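Sensor protein (Rhodopseudomonas palustris, PDB 2OOL) is a bacteriophytochrome, a red-light photoreceptor carrying a biliverdin chromophore in its N-terminal chromophore-binding domain, and probably signals through a C-terminal histidine kinase. Local coordinates at residues Gln40-Asp52 with Arg124-Arg136. Sequence-based numbering, arbitrary orientation.
Sequences QPHGYLFVVSETD and RHDSIVILELEPR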
# COMPACT_ATOMS: atom_id res chain seq x y z
N GLN A 40 12.03 -5.88 24.95
CA GLN A 40 13.04 -6.24 23.99
C GLN A 40 13.87 -4.97 23.66
O GLN A 40 13.32 -3.96 23.22
CB GLN A 40 12.42 -6.82 22.70
CG GLN A 40 11.50 -8.02 22.99
CD GLN A 40 10.89 -8.58 21.76
OE1 GLN A 40 11.61 -8.95 20.85
NE2 GLN A 40 9.56 -8.67 21.73
N PRO A 41 15.20 -5.06 23.80
CA PRO A 41 16.07 -3.90 23.72
C PRO A 41 16.45 -3.34 22.34
O PRO A 41 17.27 -2.43 22.28
CB PRO A 41 17.34 -4.37 24.46
CG PRO A 41 17.39 -5.80 24.22
CD PRO A 41 15.97 -6.30 23.98
N HIS A 42 15.87 -3.80 21.23
CA HIS A 42 16.14 -3.13 19.95
C HIS A 42 15.41 -1.76 19.93
O HIS A 42 15.56 -1.02 18.98
CB HIS A 42 15.70 -4.00 18.75
CG HIS A 42 14.23 -4.31 18.75
ND1 HIS A 42 13.66 -5.23 19.59
CD2 HIS A 42 13.21 -3.77 18.03
CE1 HIS A 42 12.36 -5.24 19.41
NE2 HIS A 42 12.05 -4.39 18.46
N GLY A 43 14.59 -1.46 20.96
CA GLY A 43 13.81 -0.21 21.03
C GLY A 43 13.90 0.37 22.44
O GLY A 43 14.52 -0.21 23.29
N TYR A 44 13.26 1.50 22.68
CA TYR A 44 13.23 2.12 24.01
C TYR A 44 11.79 2.47 24.42
O TYR A 44 10.99 2.85 23.58
CB TYR A 44 14.10 3.40 24.03
CG TYR A 44 15.53 3.20 23.57
CD1 TYR A 44 16.54 2.85 24.47
CD2 TYR A 44 15.89 3.36 22.23
CE1 TYR A 44 17.86 2.64 24.03
CE2 TYR A 44 17.21 3.15 21.79
CZ TYR A 44 18.18 2.78 22.70
OH TYR A 44 19.49 2.61 22.28
N LEU A 45 11.48 2.41 25.71
CA LEU A 45 10.11 2.68 26.17
C LEU A 45 10.06 3.75 27.26
O LEU A 45 10.87 3.73 28.18
CB LEU A 45 9.46 1.39 26.70
CG LEU A 45 8.02 1.37 27.18
CD1 LEU A 45 7.46 -0.04 26.99
CD2 LEU A 45 7.85 1.86 28.66
N PHE A 46 9.08 4.66 27.14
CA PHE A 46 8.81 5.67 28.15
C PHE A 46 7.34 5.62 28.48
O PHE A 46 6.50 5.47 27.60
CB PHE A 46 9.09 7.04 27.57
CG PHE A 46 10.50 7.23 27.12
CD1 PHE A 46 11.40 7.90 27.94
CD2 PHE A 46 10.93 6.74 25.89
CE1 PHE A 46 12.70 8.13 27.52
CE2 PHE A 46 12.26 6.91 25.49
CZ PHE A 46 13.14 7.59 26.28
N VAL A 47 7.02 5.67 29.75
CA VAL A 47 5.69 6.07 30.17
C VAL A 47 5.76 7.53 30.43
O VAL A 47 6.64 7.97 31.14
CB VAL A 47 5.25 5.32 31.45
CG1 VAL A 47 3.86 5.76 31.82
CG2 VAL A 47 5.35 3.74 31.19
N VAL A 48 4.84 8.30 29.86
CA VAL A 48 4.79 9.73 30.10
C VAL A 48 3.38 10.19 30.48
O VAL A 48 2.37 9.63 30.04
CB VAL A 48 5.24 10.53 28.85
CG1 VAL A 48 6.68 10.17 28.44
CG2 VAL A 48 4.30 10.27 27.71
N SER A 49 3.31 11.25 31.27
CA SER A 49 2.02 11.78 31.69
C SER A 49 1.42 12.61 30.57
O SER A 49 2.13 13.19 29.76
CB SER A 49 2.20 12.64 32.93
OG SER A 49 2.87 13.80 32.56
N GLU A 50 0.09 12.67 30.53
CA GLU A 50 -0.61 13.26 29.39
C GLU A 50 -0.65 14.77 29.51
O GLU A 50 -0.96 15.47 28.55
CB GLU A 50 -2.05 12.73 29.32
CG GLU A 50 -2.45 12.13 27.96
CD GLU A 50 -3.65 11.23 28.12
OE1 GLU A 50 -3.66 10.09 27.62
OE2 GLU A 50 -4.59 11.68 28.82
N THR A 51 -0.32 15.27 30.70
CA THR A 51 -0.33 16.69 30.98
C THR A 51 0.86 17.39 30.30
O THR A 51 0.78 17.81 29.13
CB THR A 51 -0.36 16.89 32.53
OG1 THR A 51 -0.22 18.28 32.85
CG2 THR A 51 0.73 16.05 33.26
N ASP A 52 1.97 17.44 31.03
CA ASP A 52 3.22 18.06 30.58
C ASP A 52 4.24 16.99 30.16
O ASP A 52 5.44 17.27 29.99
CB ASP A 52 3.78 18.91 31.73
CG ASP A 52 3.40 18.34 33.10
OD1 ASP A 52 3.31 17.07 33.18
OD2 ASP A 52 3.16 19.15 34.05
N ARG A 124 -2.28 4.54 24.54
CA ARG A 124 -2.96 4.83 25.81
C ARG A 124 -3.63 3.56 26.33
O ARG A 124 -4.39 2.97 25.60
CB ARG A 124 -4.08 5.79 25.55
CG ARG A 124 -3.73 7.24 25.64
CD ARG A 124 -5.04 8.06 25.67
NE ARG A 124 -4.81 9.49 25.49
CZ ARG A 124 -4.36 10.05 24.36
NH1 ARG A 124 -4.10 9.33 23.27
NH2 ARG A 124 -4.18 11.37 24.35
N HIS A 125 -3.37 3.14 27.56
CA HIS A 125 -3.96 1.90 28.14
C HIS A 125 -3.75 2.10 29.64
O HIS A 125 -2.75 2.71 30.05
CB HIS A 125 -3.30 0.63 27.48
CG HIS A 125 -3.76 -0.71 28.03
ND1 HIS A 125 -5.08 -1.15 27.98
CD2 HIS A 125 -3.06 -1.72 28.61
CE1 HIS A 125 -5.16 -2.35 28.52
NE2 HIS A 125 -3.95 -2.72 28.91
N ASP A 126 -4.74 1.78 30.49
CA ASP A 126 -4.61 1.94 31.95
C ASP A 126 -4.29 3.30 32.45
O ASP A 126 -3.49 3.50 33.39
CB ASP A 126 -3.60 0.95 32.51
CG ASP A 126 -4.14 -0.49 32.51
OD1 ASP A 126 -5.22 -0.74 31.92
OD2 ASP A 126 -3.53 -1.37 33.17
N SER A 127 -4.96 4.28 31.87
CA SER A 127 -4.87 5.63 32.35
C SER A 127 -3.49 6.22 32.15
O SER A 127 -3.17 7.27 32.71
CB SER A 127 -5.35 5.69 33.85
OG SER A 127 -6.34 4.65 34.04
N ILE A 128 -2.65 5.56 31.32
CA ILE A 128 -1.30 6.08 31.04
C ILE A 128 -0.94 6.05 29.57
O ILE A 128 -1.58 5.38 28.79
CB ILE A 128 -0.19 5.33 31.86
CG1 ILE A 128 -0.19 3.84 31.55
CG2 ILE A 128 -0.36 5.60 33.38
CD1 ILE A 128 1.08 3.15 31.87
N VAL A 129 0.16 6.71 29.22
CA VAL A 129 0.63 6.81 27.84
C VAL A 129 1.99 6.20 27.78
O VAL A 129 2.83 6.55 28.58
CB VAL A 129 0.74 8.29 27.41
CG1 VAL A 129 1.26 8.40 25.99
CG2 VAL A 129 -0.62 9.00 27.58
N ILE A 130 2.19 5.29 26.83
CA ILE A 130 3.42 4.58 26.66
C ILE A 130 3.93 5.02 25.28
O ILE A 130 3.18 4.97 24.31
CB ILE A 130 3.20 3.06 26.70
CG1 ILE A 130 2.82 2.59 28.12
CG2 ILE A 130 4.44 2.29 26.18
CD1 ILE A 130 2.60 1.08 28.30
N LEU A 131 5.16 5.51 25.23
CA LEU A 131 5.83 5.83 23.97
C LEU A 131 6.95 4.82 23.73
O LEU A 131 7.76 4.57 24.61
CB LEU A 131 6.40 7.24 24.02
CG LEU A 131 7.31 7.66 22.83
CD1 LEU A 131 6.53 7.76 21.52
CD2 LEU A 131 8.01 8.95 23.11
N GLU A 132 7.01 4.26 22.54
CA GLU A 132 8.06 3.33 22.25
C GLU A 132 8.82 3.81 21.01
O GLU A 132 8.21 4.29 20.08
CB GLU A 132 7.47 1.95 22.03
CG GLU A 132 6.86 1.33 23.29
CD GLU A 132 6.18 0.00 23.02
OE1 GLU A 132 5.07 0.02 22.47
OE2 GLU A 132 6.76 -1.04 23.37
N LEU A 133 10.15 3.69 21.03
CA LEU A 133 11.03 4.19 19.99
C LEU A 133 11.64 3.02 19.28
O LEU A 133 12.36 2.24 19.90
CB LEU A 133 12.16 5.03 20.63
CG LEU A 133 11.78 6.31 21.34
CD1 LEU A 133 13.04 7.10 21.67
CD2 LEU A 133 10.81 7.11 20.52
N GLU A 134 11.30 2.85 18.01
CA GLU A 134 11.80 1.74 17.17
C GLU A 134 12.70 2.32 16.09
O GLU A 134 12.56 3.47 15.76
CB GLU A 134 10.64 1.04 16.42
CG GLU A 134 9.86 0.01 17.22
CD GLU A 134 8.90 -0.85 16.37
OE1 GLU A 134 8.72 -0.59 15.14
OE2 GLU A 134 8.26 -1.74 16.99
N PRO A 135 13.53 1.48 15.44
CA PRO A 135 14.22 1.94 14.25
C PRO A 135 13.25 2.29 13.12
O PRO A 135 12.16 1.72 13.03
CB PRO A 135 15.09 0.74 13.83
CG PRO A 135 15.04 -0.23 14.96
CD PRO A 135 13.81 0.07 15.75
N ARG A 136 13.64 3.21 12.27
CA ARG A 136 12.77 3.67 11.22
C ARG A 136 12.72 2.74 10.00
O ARG A 136 13.61 1.92 9.79
CB ARG A 136 13.23 5.05 10.73
CG ARG A 136 13.28 6.10 11.83
CD ARG A 136 13.24 7.52 11.28
NE ARG A 136 12.05 7.74 10.47
CZ ARG A 136 11.80 8.84 9.76
NH1 ARG A 136 12.65 9.89 9.80
NH2 ARG A 136 10.68 8.93 9.04
O HOH W 1 9.42 -3.93 17.65
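Phe46 and Leu131 face each other as a hydrogen-bonded pair at the middle of an antiparallel ladder in the PAS domain, where strands 44-48 and 128-134 lie side by side between strand 55-59 and strand 114-125. The ladder illustrates how one sheet serves two differently built faces. The two backbone bonds of this central pair are short and nearly straight: Leu131 N gives its hydrogen to Phe46 O at 2.7 Å, and Phe46 N reaches Leu131 O at 2.9 Å, bent only slightly (169°). Tyr44, Phe46, Leu131 and Leu133 share one face, where the nearest side-chain approach among the four is that of the Phe46 ring to Leu133. This ring, its CG anti to the carbonyl carbon (chi1 -60°), brings CE2 within 3.9 Å of Leu133 CD1, while Val62 of helix 62-66 also touches Phe46. On the reverse face Leu45 lays CG against Ile130 CG2 at 3.8 Å and runs alongside Glu132, pointing the same way. The buried Glu132 carboxylate is satisfied elsewhere, by the backbone NH groups of Val261 and Leu262 and the hydroxyl of Ser260. Beyond Val48 the ladder ends and the contact turns to the partly exposed Glu50 and the exposed Arg124. There the two side chains cross at about a right angle, carboxylate and guanidinium planes 46° apart, and a salt bridge links them through one carboxylate oxygen and the guanidinium NE rather than a paired, two-pronged grip. Were Glu50 replaced by an alanine, Arg124 would probably lose this carboxylate mate and part of Val129, whose CG2 lies 3.6 Å from Glu50 CG, would probably be uncovered. At the other end of the ladder the link is indirect, through a water: it lies in the plane of the His42 ring, 2.8 Å from NE2, and donates a hydrogen to Glu134 OE2 at 2.6 Å.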